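Local coordinates for protein putative phophotriesterase (Proteus mirabilis, PDB 3RHG) that probably hydrolyses ester bonds as a phosphotriesterase-family amidohydrolase and holds two zinc ions in its metal centre, at residues Pro37-Ser42 with Lys59-Cys64; Phe79-Phe84 with Asn307-Val312; Gly89-Asp94 with Gly116-Ala121. All coordinates share one frame; numbering follows the deposited sequence. Where two conformers were deposited one is given.

Interaction 1 (Pro37-Ser42 with Lys59-Cys64); sequences PFYEFS and KYDPYC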
ATOM      1  N   PRO A  37     -17.678 -12.504  -3.745  1.00 30.66           N
ATOM      2  CA  PRO A  37     -17.239 -11.518  -2.766  1.00 30.50           C
ATOM      3  C   PRO A  37     -16.883 -12.168  -1.417  1.00 28.27           C
ATOM      4  O   PRO A  37     -17.692 -12.903  -0.839  1.00 32.80           O
ATOM      5  CB  PRO A  37     -18.460 -10.591  -2.627  1.00 31.90           C
ATOM      6  CG  PRO A  37     -19.607 -11.303  -3.328  1.00 33.35           C
ATOM      7  CD  PRO A  37     -18.949 -12.124  -4.382  1.00 32.89           C
ATOM      8  N   PHE A  38     -15.694 -11.855  -0.903  1.00 28.28           N
ATOM      9  CA  PHE A  38     -15.167 -12.503   0.304  1.00 28.35           C
ATOM     10  C   PHE A  38     -15.614 -11.827   1.602  1.00 26.48           C
ATOM     11  O   PHE A  38     -15.793 -12.489   2.630  1.00 31.78           O
ATOM     12  CB  PHE A  38     -13.644 -12.522   0.244  1.00 26.54           C
ATOM     13  CG  PHE A  38     -12.998 -13.404   1.265  1.00 25.10           C
ATOM     14  CD1 PHE A  38     -12.825 -14.766   1.021  1.00 31.34           C
ATOM     15  CD2 PHE A  38     -12.530 -12.879   2.463  1.00 25.28           C
ATOM     16  CE1 PHE A  38     -12.212 -15.590   1.966  1.00 29.61           C
ATOM     17  CE2 PHE A  38     -11.912 -13.698   3.408  1.00 29.71           C
ATOM     18  CZ  PHE A  38     -11.751 -15.054   3.156  1.00 33.80           C
ATOM     19  N   TYR A  39     -15.799 -10.509   1.543  1.00 26.52           N
ATOM     20  CA  TYR A  39     -16.075  -9.705   2.732  1.00 28.25           C
ATOM     21  C   TYR A  39     -17.394  -8.987   2.566  1.00 29.30           C
ATOM     22  O   TYR A  39     -17.921  -8.885   1.456  1.00 30.29           O
ATOM     23  CB  TYR A  39     -15.000  -8.626   2.909  1.00 27.05           C
ATOM     24  CG  TYR A  39     -13.574  -9.097   3.106  1.00 27.22           C
ATOM     25  CD1 TYR A  39     -13.120  -9.543   4.348  1.00 27.13           C
ATOM     26  CD2 TYR A  39     -12.673  -9.055   2.052  1.00 24.46           C
ATOM     27  CE1 TYR A  39     -11.788  -9.952   4.531  1.00 25.49           C
ATOM     28  CE2 TYR A  39     -11.353  -9.448   2.212  1.00 24.77           C
ATOM     29  CZ  TYR A  39     -10.912  -9.897   3.450  1.00 25.93           C
ATOM     30  OH  TYR A  39      -9.602 -10.279   3.581  1.00 26.11           O
ATOM     31  N   GLU A  40     -17.899  -8.443   3.675  1.00 33.08           N
ATOM     32  CA  GLU A  40     -19.173  -7.735   3.680  1.00 36.48           C
ATOM     33  C   GLU A  40     -19.135  -6.564   2.705  1.00 32.83           C
ATOM     34  O   GLU A  40     -20.140  -6.241   2.074  1.00 39.82           O
ATOM     35  CB  GLU A  40     -19.526  -7.265   5.099  1.00 41.68           C
ATOM     36  CG  GLU A  40     -20.933  -6.658   5.233  1.00 53.55           C
ATOM     37  CD  GLU A  40     -21.396  -6.538   6.681  1.00 62.34           C
ATOM     38  OE1 GLU A  40     -20.603  -6.866   7.591  1.00 65.58           O
ATOM     39  OE2 GLU A  40     -22.555  -6.117   6.913  1.00 69.13           O
ATOM     40  N   PHE A  41     -17.967  -5.942   2.564  1.00 29.82           N
ATOM     41  CA  PHE A  41     -17.861  -4.763   1.705  1.00 31.65           C
ATOM     42  C   PHE A  41     -17.697  -5.105   0.217  1.00 30.75           C
ATOM     43  O   PHE A  41     -17.923  -4.255  -0.637  1.00 33.04           O
ATOM     44  CB  PHE A  41     -16.711  -3.853   2.160  1.00 31.34           C
ATOM     45  CG  PHE A  41     -15.352  -4.457   1.960  1.00 27.94           C
ATOM     46  CD1 PHE A  41     -14.759  -4.461   0.705  1.00 25.82           C
ATOM     47  CD2 PHE A  41     -14.665  -5.046   3.026  1.00 26.77           C
ATOM     48  CE1 PHE A  41     -13.484  -5.003   0.526  1.00 27.36           C
ATOM     49  CE2 PHE A  41     -13.409  -5.626   2.833  1.00 28.05           C
ATOM     50  CZ  PHE A  41     -12.826  -5.600   1.577  1.00 28.03           C
ATOM     51  N   SER A  42     -17.320  -6.342  -0.089  1.00 31.01           N
ATOM     52  CA  SER A  42     -16.900  -6.711  -1.450  1.00 32.57           C
ATOM     53  C   SER A  42     -18.023  -6.673  -2.481  1.00 31.23           C
ATOM     54  O   SER A  42     -17.777  -6.480  -3.671  1.00 30.33           O
ATOM     55  CB  SER A  42     -16.305  -8.123  -1.470  1.00 35.88           C
ATOM     56  OG  SER A  42     -15.316  -8.302  -0.486  1.00 35.11           O
ATOM     57  N   LYS A  59      -7.923  -3.553  -3.288  1.00 21.67           N
ATOM     58  CA  LYS A  59      -6.675  -3.890  -2.611  0.50 20.85           C
ATOM     59  C   LYS A  59      -6.836  -4.997  -1.571  1.00 22.62           C
ATOM     60  O   LYS A  59      -5.832  -5.503  -1.054  1.00 21.72           O
ATOM     61  CB  LYS A  59      -6.037  -2.653  -1.969  0.50 19.25           C
ATOM     62  CG  LYS A  59      -5.259  -1.794  -2.956  0.50 21.57           C
ATOM     63  CD  LYS A  59      -4.537  -0.646  -2.258  0.50 23.09           C
ATOM     64  CE  LYS A  59      -3.847   0.256  -3.276  0.50 21.69           C
ATOM     65  NZ  LYS A  59      -2.931  -0.492  -4.186  0.50 22.48           N
ATOM     66  N   TYR A  60      -8.088  -5.375  -1.283  1.00 22.06           N
ATOM     67  CA  TYR A  60      -8.397  -6.441  -0.308  1.00 23.85           C
ATOM     68  C   TYR A  60      -9.196  -7.597  -0.908  1.00 24.23           C
ATOM     69  O   TYR A  60      -9.188  -8.697  -0.374  1.00 23.91           O
ATOM     70  CB  TYR A  60      -9.011  -5.869   1.008  1.00 24.27           C
ATOM     71  CG  TYR A  60      -7.959  -5.022   1.645  1.00 23.00           C
ATOM     72  CD1 TYR A  60      -6.954  -5.598   2.437  1.00 25.23           C
ATOM     73  CD2 TYR A  60      -7.845  -3.679   1.317  1.00 26.77           C
ATOM     74  CE1 TYR A  60      -5.914  -4.828   2.944  1.00 26.24           C
ATOM     75  CE2 TYR A  60      -6.801  -2.910   1.815  1.00 25.40           C
ATOM     76  CZ  TYR A  60      -5.843  -3.488   2.616  1.00 27.17           C
ATOM     77  OH  TYR A  60      -4.796  -2.719   3.073  1.00 29.85           O
ATOM     78  N   ASP A  61      -9.865  -7.352  -2.036  1.00 22.42           N
ATOM     79  CA  ASP A  61     -10.627  -8.404  -2.699  1.00 23.78           C
ATOM     80  C   ASP A  61     -10.569  -8.182  -4.205  1.00 23.19           C
ATOM     81  O   ASP A  61     -11.561  -7.817  -4.842  1.00 25.15           O
ATOM     82  CB  ASP A  61     -12.060  -8.417  -2.164  1.00 22.55           C
ATOM     83  CG  ASP A  61     -12.783  -9.721  -2.460  1.00 26.12           C
ATOM     84  OD1 ASP A  61     -12.241 -10.541  -3.232  1.00 28.53           O
ATOM     85  OD2 ASP A  61     -13.902  -9.911  -1.929  1.00 28.19           O
ATOM     86  N   PRO A  62      -9.370  -8.362  -4.784  1.00 21.40           N
ATOM     87  CA  PRO A  62      -9.192  -8.075  -6.205  1.00 22.68           C
ATOM     88  C   PRO A  62      -9.989  -9.002  -7.128  1.00 22.05           C
ATOM     89  O   PRO A  62     -10.433  -8.578  -8.205  1.00 24.38           O
ATOM     90  CB  PRO A  62      -7.686  -8.312  -6.423  1.00 25.61           C
ATOM     91  CG  PRO A  62      -7.273  -9.251  -5.286  1.00 23.59           C
ATOM     92  CD  PRO A  62      -8.106  -8.767  -4.130  1.00 22.62           C
ATOM     93  N   TYR A  63     -10.162 -10.254  -6.712  1.00 22.95           N
ATOM     94  CA  TYR A  63     -10.650 -11.300  -7.613  1.00 24.31           C
ATOM     95  C   TYR A  63     -12.169 -11.374  -7.725  1.00 25.91           C
ATOM     96  O   TYR A  63     -12.687 -12.146  -8.538  1.00 28.15           O
ATOM     97  CB  TYR A  63     -10.120 -12.668  -7.169  1.00 25.14           C
ATOM     98  CG  TYR A  63      -8.607 -12.819  -7.214  1.00 23.90           C
ATOM     99  CD1 TYR A  63      -7.833 -12.126  -8.145  1.00 25.45           C
ATOM    100  CD2 TYR A  63      -7.955 -13.674  -6.332  1.00 28.82           C
ATOM    101  CE1 TYR A  63      -6.452 -12.285  -8.193  1.00 25.80           C
ATOM    102  CE2 TYR A  63      -6.566 -13.843  -6.368  1.00 29.90           C
ATOM    103  CZ  TYR A  63      -5.818 -13.147  -7.292  1.00 25.09           C
ATOM    104  OH  TYR A  63      -4.447 -13.321  -7.304  1.00 28.23           O
ATOM    105  N   CYS A  64     -12.889 -10.585  -6.931  1.00 24.80           N
ATOM    106  CA  CYS A  64     -14.364 -10.614  -6.974  1.00 25.65           C
ATOM    107  C   CYS A  64     -14.918  -9.652  -8.026  1.00 29.81           C
ATOM    108  O   CYS A  64     -16.108  -9.669  -8.334  1.00 31.21           O
ATOM    109  CB  CYS A  64     -14.968 -10.268  -5.610  1.00 29.96           C
ATOM    110  SG  CYS A  64     -14.927  -8.487  -5.210  1.00 30.41           S
TER
HETATM  111  O   HOH W   1      -7.617  -9.419   1.833  1.00 29.63           O

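Interaction 2 (Phe79-Phe84 with Asn307-Val312); sequences FELNNF and NGWGFV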
ATOM      1  N   PHE A  79      -1.564   2.848 -23.482  1.00 24.36           N
ATOM      2  CA  PHE A  79      -1.460   4.004 -22.618  1.00 28.58           C
ATOM      3  C   PHE A  79      -0.505   3.718 -21.449  1.00 26.44           C
ATOM      4  O   PHE A  79       0.351   4.525 -21.110  1.00 28.34           O
ATOM      5  CB  PHE A  79      -2.845   4.396 -22.098  1.00 31.21           C
ATOM      6  CG  PHE A  79      -2.850   5.660 -21.305  1.00 38.33           C
ATOM      7  CD1 PHE A  79      -2.859   6.896 -21.947  1.00 45.48           C
ATOM      8  CD2 PHE A  79      -2.852   5.626 -19.920  1.00 42.09           C
ATOM      9  CE1 PHE A  79      -2.867   8.068 -21.219  1.00 51.52           C
ATOM     10  CE2 PHE A  79      -2.861   6.810 -19.183  1.00 46.02           C
ATOM     11  CZ  PHE A  79      -2.866   8.025 -19.836  1.00 48.48           C
ATOM     12  N   GLU A  80      -0.645   2.548 -20.843  1.00 24.99           N
ATOM     13  CA  GLU A  80       0.189   2.186 -19.702  1.00 26.69           C
ATOM     14  C   GLU A  80       1.636   1.937 -20.109  1.00 24.53           C
ATOM     15  O   GLU A  80       2.570   2.282 -19.379  1.00 26.11           O
ATOM     16  CB  GLU A  80      -0.393   0.963 -19.009  1.00 25.47           C
ATOM     17  CG  GLU A  80      -1.663   1.302 -18.236  1.00 26.69           C
ATOM     18  CD  GLU A  80      -1.370   2.157 -17.011  1.00 27.32           C
ATOM     19  OE1 GLU A  80      -0.433   1.800 -16.254  1.00 27.98           O
ATOM     20  OE2 GLU A  80      -2.082   3.173 -16.800  1.00 27.38           O
ATOM     21  N   LEU A  81       1.822   1.351 -21.291  1.00 25.49           N
ATOM     22  CA  LEU A  81       3.158   1.076 -21.782  1.00 27.93           C
ATOM     23  C   LEU A  81       3.914   2.365 -22.067  1.00 28.75           C
ATOM     24  O   LEU A  81       5.139   2.413 -21.968  1.00 31.61           O
ATOM     25  CB  LEU A  81       3.087   0.242 -23.054  1.00 28.92           C
ATOM     26  CG  LEU A  81       2.859  -1.251 -22.867  1.00 33.31           C
ATOM     27  CD1 LEU A  81       2.599  -1.888 -24.221  1.00 35.98           C
ATOM     28  CD2 LEU A  81       4.078  -1.899 -22.154  1.00 37.08           C
ATOM     29  N   ASN A  82       3.190   3.416 -22.429  1.00 34.10           N
ATOM     30  CA  ASN A  82       3.855   4.674 -22.726  1.00 38.39           C
ATOM     31  C   ASN A  82       4.594   5.229 -21.512  1.00 37.35           C
ATOM     32  O   ASN A  82       5.634   5.881 -21.659  1.00 39.82           O
ATOM     33  CB  ASN A  82       2.888   5.684 -23.357  1.00 38.60           C
ATOM     34  CG  ASN A  82       2.531   5.322 -24.798  1.00 49.32           C
ATOM     35  OD1 ASN A  82       3.261   4.580 -25.459  1.00 52.63           O
ATOM     36  ND2 ASN A  82       1.402   5.835 -25.285  1.00 53.06           N
ATOM     37  N   ASN A  83       4.091   4.934 -20.314  1.00 39.38           N
ATOM     38  CA  ASN A  83       4.787   5.315 -19.085  1.00 37.96           C
ATOM     39  C   ASN A  83       6.161   4.661 -18.989  1.00 35.07           C
ATOM     40  O   ASN A  83       7.132   5.277 -18.542  1.00 39.84           O
ATOM     41  CB  ASN A  83       3.949   4.962 -17.852  1.00 39.74           C
ATOM     42  CG  ASN A  83       2.669   5.784 -17.768  1.00 39.84           C
ATOM     43  OD1 ASN A  83       2.675   6.972 -18.088  1.00 52.10           O
ATOM     44  ND2 ASN A  83       1.570   5.157 -17.343  1.00 39.19           N
ATOM     45  N   PHE A  84       6.236   3.406 -19.410  1.00 28.80           N
ATOM     46  CA  PHE A  84       7.489   2.661 -19.413  1.00 25.49           C
ATOM     47  C   PHE A  84       8.397   3.200 -20.514  1.00 24.93           C
ATOM     48  O   PHE A  84       9.592   3.465 -20.294  1.00 25.49           O
ATOM     49  CB  PHE A  84       7.176   1.174 -19.631  1.00 25.35           C
ATOM     50  CG  PHE A  84       8.386   0.291 -19.736  1.00 25.37           C
ATOM     51  CD1 PHE A  84       9.315   0.200 -18.694  1.00 24.83           C
ATOM     52  CD2 PHE A  84       8.543  -0.537 -20.850  1.00 21.77           C
ATOM     53  CE1 PHE A  84      10.404  -0.672 -18.796  1.00 25.62           C
ATOM     54  CE2 PHE A  84       9.611  -1.392 -20.966  1.00 24.26           C
ATOM     55  CZ  PHE A  84      10.551  -1.463 -19.944  1.00 22.64           C
ATOM     56  N   ASN A 307       0.466   1.094  -9.618  1.00 21.24           N
ATOM     57  CA  ASN A 307       1.826   1.553  -9.850  1.00 21.10           C
ATOM     58  C   ASN A 307       2.324   1.467 -11.289  1.00 20.43           C
ATOM     59  O   ASN A 307       3.369   2.034 -11.604  1.00 22.91           O
ATOM     60  CB  ASN A 307       2.797   0.917  -8.858  1.00 21.72           C
ATOM     61  CG  ASN A 307       2.542   1.410  -7.438  1.00 24.30           C
ATOM     62  OD1 ASN A 307       2.374   2.618  -7.217  1.00 27.48           O
ATOM     63  ND2 ASN A 307       2.461   0.487  -6.485  1.00 23.12           N
ATOM     64  N   GLY A 308       1.555   0.807 -12.162  1.00 22.25           N
ATOM     65  CA  GLY A 308       1.881   0.753 -13.580  1.00 23.19           C
ATOM     66  C   GLY A 308       3.203   0.072 -13.886  1.00 20.45           C
ATOM     67  O   GLY A 308       3.670  -0.780 -13.099  1.00 22.14           O
ATOM     68  N   TRP A 309       3.806   0.429 -15.030  1.00 21.24           N
ATOM     69  CA  TRP A 309       5.010  -0.233 -15.526  1.00 20.42           C
ATOM     70  C   TRP A 309       6.259   0.621 -15.379  1.00 20.29           C
ATOM     71  O   TRP A 309       7.356   0.187 -15.760  1.00 22.29           O
ATOM     72  CB  TRP A 309       4.844  -0.686 -16.984  1.00 22.12           C
ATOM     73  CG  TRP A 309       4.096  -1.999 -17.116  1.00 20.58           C
ATOM     74  CD1 TRP A 309       4.344  -3.151 -16.419  1.00 21.43           C
ATOM     75  CD2 TRP A 309       3.001  -2.297 -18.000  1.00 21.26           C
ATOM     76  NE1 TRP A 309       3.493  -4.151 -16.831  1.00 20.76           N
ATOM     77  CE2 TRP A 309       2.645  -3.644 -17.784  1.00 21.66           C
ATOM     78  CE3 TRP A 309       2.273  -1.547 -18.941  1.00 23.87           C
ATOM     79  CZ2 TRP A 309       1.587  -4.261 -18.470  1.00 21.40           C
ATOM     80  CZ3 TRP A 309       1.253  -2.168 -19.646  1.00 22.69           C
ATOM     81  CH2 TRP A 309       0.904  -3.510 -19.391  1.00 21.50           C
ATOM     82  N   GLY A 310       6.107   1.824 -14.813  1.00 20.66           N
ATOM     83  CA  GLY A 310       7.264   2.692 -14.620  1.00 21.67           C
ATOM     84  C   GLY A 310       7.849   2.605 -13.221  1.00 22.71           C
ATOM     85  O   GLY A 310       8.893   3.182 -12.929  1.00 24.64           O
ATOM     86  N   PHE A 311       7.187   1.873 -12.343  1.00 20.69           N
ATOM     87  CA  PHE A 311       7.513   1.918 -10.923  1.00 21.28           C
ATOM     88  C   PHE A 311       8.888   1.319 -10.566  1.00 20.65           C
ATOM     89  O   PHE A 311       9.682   1.916  -9.820  1.00 23.08           O
ATOM     90  CB  PHE A 311       6.411   1.231 -10.115  1.00 20.58           C
ATOM     91  CG  PHE A 311       6.592   1.377  -8.629  1.00 21.80           C
ATOM     92  CD1 PHE A 311       6.121   2.510  -7.971  1.00 22.12           C
ATOM     93  CD2 PHE A 311       7.262   0.405  -7.899  1.00 25.77           C
ATOM     94  CE1 PHE A 311       6.304   2.668  -6.593  1.00 21.67           C
ATOM     95  CE2 PHE A 311       7.453   0.551  -6.529  1.00 24.72           C
ATOM     96  CZ  PHE A 311       6.973   1.686  -5.871  1.00 21.46           C
ATOM     97  N   VAL A 312       9.180   0.138 -11.091  1.00 20.21           N
ATOM     98  CA  VAL A 312      10.485  -0.500 -10.827  1.00 19.78           C
ATOM     99  C   VAL A 312      11.653   0.386 -11.260  1.00 20.90           C
ATOM    100  O   VAL A 312      12.516   0.726 -10.440  1.00 22.19           O
ATOM    101  CB  VAL A 312      10.551  -1.936 -11.413  1.00 19.17           C
ATOM    102  CG1 VAL A 312      12.006  -2.426 -11.542  1.00 23.07           C
ATOM    103  CG2 VAL A 312       9.758  -2.887 -10.528  1.00 22.52           C
TER
HETATM  104  O   HOH W   2       2.226   2.247 -16.675  1.00 26.20           O

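Interaction 3 (Gly89-Asp94 with Gly116-Ala121); sequences GKTIVD and GINVVA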
ATOM      1  N   GLY A  89      12.143   2.682 -21.346  1.00 24.20           N
ATOM      2  CA  GLY A  89      11.802   1.252 -21.421  1.00 24.41           C
ATOM      3  C   GLY A  89      11.876   0.774 -22.859  1.00 23.77           C
ATOM      4  O   GLY A  89      11.350   1.444 -23.769  1.00 27.95           O
ATOM      5  N   LYS A  90      12.526  -0.372 -23.084  1.00 21.37           N
ATOM      6  CA  LYS A  90      12.731  -0.873 -24.454  1.00 21.21           C
ATOM      7  C   LYS A  90      12.158  -2.262 -24.694  1.00 22.09           C
ATOM      8  O   LYS A  90      11.804  -2.603 -25.823  1.00 23.28           O
ATOM      9  CB  LYS A  90      14.232  -0.848 -24.850  1.00 24.32           C
ATOM     10  CG  LYS A  90      14.938   0.483 -24.668  1.00 35.87           C
ATOM     11  CD  LYS A  90      14.552   1.507 -25.720  1.00 44.83           C
ATOM     12  CE  LYS A  90      15.461   2.744 -25.633  1.00 48.88           C
ATOM     13  NZ  LYS A  90      14.810   3.999 -26.098  1.00 50.41           N
ATOM     14  N   THR A  91      12.090  -3.074 -23.641  1.00 20.49           N
ATOM     15  CA  THR A  91      11.702  -4.472 -23.792  1.00 21.48           C
ATOM     16  C   THR A  91      10.789  -4.890 -22.649  1.00 20.77           C
ATOM     17  O   THR A  91      11.062  -4.571 -21.486  1.00 20.09           O
ATOM     18  CB  THR A  91      12.955  -5.383 -23.819  1.00 19.47           C
ATOM     19  OG1 THR A  91      13.855  -4.942 -24.862  1.00 20.96           O
ATOM     20  CG2 THR A  91      12.570  -6.857 -24.041  1.00 20.37           C
ATOM     21  N   ILE A  92       9.724  -5.627 -22.982  1.00 18.51           N
ATOM     22  CA  ILE A  92       8.805  -6.140 -21.964  1.00 16.80           C
ATOM     23  C   ILE A  92       8.410  -7.571 -22.299  1.00 17.50           C
ATOM     24  O   ILE A  92       8.207  -7.901 -23.479  1.00 19.81           O
ATOM     25  CB  ILE A  92       7.552  -5.207 -21.793  1.00 19.12           C
ATOM     26  CG1 ILE A  92       6.723  -5.606 -20.559  1.00 20.72           C
ATOM     27  CG2 ILE A  92       6.699  -5.184 -23.059  1.00 22.13           C
ATOM     28  CD1 ILE A  92       5.711  -4.519 -20.137  1.00 21.86           C
ATOM     29  N   VAL A  93       8.361  -8.430 -21.281  1.00 21.04           N
ATOM     30  CA  VAL A  93       7.987  -9.835 -21.473  1.00 17.40           C
ATOM     31  C   VAL A  93       6.584 -10.073 -20.943  1.00 16.14           C
ATOM     32  O   VAL A  93       6.306  -9.795 -19.781  1.00 18.78           O
ATOM     33  CB  VAL A  93       8.948 -10.797 -20.719  1.00 18.21           C
ATOM     34  CG1 VAL A  93       8.543 -12.274 -20.913  1.00 20.44           C
ATOM     35  CG2 VAL A  93      10.386 -10.590 -21.173  1.00 19.57           C
ATOM     36  N   ASP A  94       5.713 -10.571 -21.811  1.00 17.55           N
ATOM     37  CA  ASP A  94       4.388 -11.005 -21.392  1.00 18.57           C
ATOM     38  C   ASP A  94       4.499 -12.481 -21.011  1.00 16.85           C
ATOM     39  O   ASP A  94       4.783 -13.315 -21.876  1.00 19.34           O
ATOM     40  CB  ASP A  94       3.392 -10.840 -22.538  1.00 18.33           C
ATOM     41  CG  ASP A  94       2.026 -11.401 -22.204  1.00 20.63           C
ATOM     42  OD1 ASP A  94       1.218 -10.680 -21.614  1.00 24.85           O
ATOM     43  OD2 ASP A  94       1.754 -12.564 -22.568  1.00 25.92           O
ATOM     44  N   GLY A 116       6.731   0.308 -30.704  1.00 25.88           N
ATOM     45  CA  GLY A 116       8.150   0.126 -30.975  1.00 28.06           C
ATOM     46  C   GLY A 116       8.879  -0.525 -29.818  1.00 28.39           C
ATOM     47  O   GLY A 116      10.091  -0.709 -29.862  1.00 29.85           O
ATOM     48  N   ILE A 117       8.144  -0.873 -28.770  1.00 24.90           N
ATOM     49  CA  ILE A 117       8.724  -1.639 -27.659  1.00 25.08           C
ATOM     50  C   ILE A 117       8.932  -3.089 -28.111  1.00 23.56           C
ATOM     51  O   ILE A 117       8.118  -3.623 -28.870  1.00 25.69           O
ATOM     52  CB  ILE A 117       7.797  -1.581 -26.428  1.00 23.99           C
ATOM     53  CG1 ILE A 117       7.639  -0.132 -25.948  1.00 27.06           C
ATOM     54  CG2 ILE A 117       8.283  -2.528 -25.312  1.00 24.74           C
ATOM     55  CD1 ILE A 117       6.534   0.055 -24.958  1.00 33.47           C
ATOM     56  N   ASN A 118      10.046  -3.699 -27.699  1.00 22.97           N
ATOM     57  CA  ASN A 118      10.304  -5.118 -27.953  1.00 22.37           C
ATOM     58  C   ASN A 118       9.372  -5.910 -27.046  1.00 23.21           C
ATOM     59  O   ASN A 118       9.451  -5.783 -25.826  1.00 24.16           O
ATOM     60  CB  ASN A 118      11.756  -5.501 -27.628  1.00 21.23           C
ATOM     61  CG  ASN A 118      12.787  -4.717 -28.437  1.00 21.93           C
ATOM     62  OD1 ASN A 118      12.645  -4.526 -29.660  1.00 26.98           O
ATOM     63  ND2 ASN A 118      13.845  -4.269 -27.757  1.00 24.96           N
ATOM     64  N   VAL A 119       8.466  -6.701 -27.625  1.00 20.34           N
ATOM     65  CA  VAL A 119       7.517  -7.450 -26.807  1.00 19.62           C
ATOM     66  C   VAL A 119       7.801  -8.931 -26.975  1.00 19.62           C
ATOM     67  O   VAL A 119       7.823  -9.444 -28.104  1.00 20.11           O
ATOM     68  CB  VAL A 119       6.064  -7.152 -27.221  1.00 18.95           C
ATOM     69  CG1 VAL A 119       5.090  -8.056 -26.453  1.00 22.47           C
ATOM     70  CG2 VAL A 119       5.729  -5.698 -26.979  1.00 23.29           C
ATOM     71  N   VAL A 120       8.036  -9.615 -25.856  1.00 19.05           N
ATOM     72  CA  VAL A 120       8.357 -11.028 -25.895  1.00 18.44           C
ATOM     73  C   VAL A 120       7.130 -11.808 -25.392  1.00 19.68           C
ATOM     74  O   VAL A 120       6.579 -11.502 -24.308  1.00 18.13           O
ATOM     75  CB  VAL A 120       9.595 -11.335 -25.022  1.00 16.83           C
ATOM     76  CG1 VAL A 120       9.869 -12.831 -24.956  1.00 19.09           C
ATOM     77  CG2 VAL A 120      10.851 -10.537 -25.527  1.00 20.52           C
ATOM     78  N   ALA A 121       6.686 -12.781 -26.193  1.00 17.74           N
ATOM     79  CA  ALA A 121       5.593 -13.687 -25.775  1.00 17.93           C
ATOM     80  C   ALA A 121       6.170 -14.932 -25.103  1.00 18.52           C
ATOM     81  O   ALA A 121       7.372 -15.248 -25.234  1.00 17.91           O
ATOM     82  CB  ALA A 121       4.713 -14.073 -26.960  1.00 17.97           C
TER
HETATM   83  O   HOH W   3      12.351  -0.805 -28.046  1.00 29.67           O

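Interaction 1 (Pro37-Ser42 with Lys59-Cys64)
A loop-to-loop contact joins F38 and S42 to D61 in the long excursion that follows strand 19-24, the first strand of the phosphotriesterase-family beta/alpha barrel. The motif on one side is a type I turn across residues 39-42, closed by the bond from S42 N to Y39 O. D61 meets this turn with a single carboxylate oxygen, OD2, which accepts two hydrogen bonds. F38 N reaches it at 2.8 Å on its syn side, nearly straight (169°) though somewhat out of the carboxylate plane, while S42 OG donates at 2.6 Å to the anti lone pair. CG of D61 stands anti to its own backbone N (chi1 -162°), which carries the carboxylate toward the turn. S42 OG is also an acceptor, taking the N-H of Y39 at 3.0 Å, so the hydroxyl relays between the turn and D61. Apolar groups flank this polar core: C64 CB lies 3.8 Å from P37 CA, and F41 presents its ring edge, at CZ, to Y60 CB 3.9 Å away. L319 of the second subunit packs on Y39, and its N314 on F41. The Y39 ring has CD2 of F38 over one face and Y60 O at its edge in plane, 3.5 Å from CE2; a water bonded to both Y39 OH and Y60 O, at 2.8 Å from each, completes the bridge.

Interaction 2 (Phe79-Phe84 with Asn307-Val312)
W309 drives the six-membered half of its indole against helix 74-86, where CZ3 lies 3.6 Å from E80 CB and CE3 lies 3.7 Å from L81 CD2. The backbone between these two residues, E80 C and L81 N, sits in the plane of the indole at its edge, so the ring points at the helix rather than lying flat along it. L81 crosses the indole obliquely. On the next turn, the CB atoms of F84 and W309 meet at 4.0 Å, and CD1 of F84 comes to 3.5 Å from W309 O, a buried carbonyl without a polar partner in the model. The polar link is a water that gives its hydrogens to E80 O and E80 OE1, each at 2.7 Å, and receives N-H groups from W309 N at 2.9 Å and N83 ND2 at 3.1 Å. Two donated and two accepted bonds fix its orientation. The side chain of E80 folds back at chi2 (-70°), bringing OE1 to this water and to within 3.7 Å of G308 CA. Its carboxylate is held further by A302 N on OE1 and K303 N on OE2. G308 has a positive phi (62°), a conformation that suits glycine. The loop ahead of helix 311-322 thus packs on helix 74-86 of the beta/alpha barrel, with the W309 side chain near that of the zinc ligand H25. The indole also rests on L21 of strand 19-24 and I92 of strand 89-94, and W309 NE1 makes a weak hydrogen bond to E24.

Interaction 3 (Gly89-Asp94 with Gly116-Ala121)
T91 and N118 face each other across two parallel strands near their N-terminal ends; their side chains bond directly, while the backbone of N118 bonds K90 and I92 on either side of T91. N118 ND2 donates to T91 OG1 at 3.0 Å, almost straight (172°) and in the plane of the amide, so the bond sets the turn of that amide. With OG1 anti to the carbonyl carbon (chi1 -55°), T91 receives this N-H while donating its own hydrogen to M17 O. The backbone ladder runs N118 N to K90 O, I92 N to N118 O, V120 N to I92 O and D94 N to V120 O, all between 2.8 and 2.9 Å, and uses both the N-H and the C=O of I92, N118 and V120. K90 O has a second donor, a water at 2.9 Å that also bonds G116 O. On the other edge of strand 89-94, T91 and V93 bond the backbone of strand 19-24. Apolar contacts follow the ladder: CG2 of I92 meets CG2 of I117 at 3.8 Å and CG2 of V119 at 4.1 Å, while V93 and V120 lie side by side on the face shared with T91 and N118. At the C-terminal end, D94 OD1 accepts from L26 N and T96 OG1, and D94 O from S122 OG. Its carboxylate is thereby held beside the metal ligand H25. Two adjacent parallel strands linked through helix 105-115 form the beta-alpha-beta unit repeated around a TIM-type barrel, with the metal centre near the C-terminal strand ends.

Overall arrangement
From the N terminus, the chain completes strand 19-24 and enters the long loop in which interaction 1 closes a short excursion around helix 55-58. Only after that does helix 74-86 open interaction 2, whose other segment arrives more than 200 residues later, in the loop after the last strand, 289-291, and at the start of helix 311-322; the contact brings the beginning and end of the barrel together. Interaction 3 nests inside that loop, closing a local beta-alpha-beta unit. Interactions 2 and 3 touch: L81 packs on I92, and F84 O probably bonds G89 N where the helix leads into its strand. Interactions 1 and 2 both touch the second subunit but not each other, their centres about 26 Å apart.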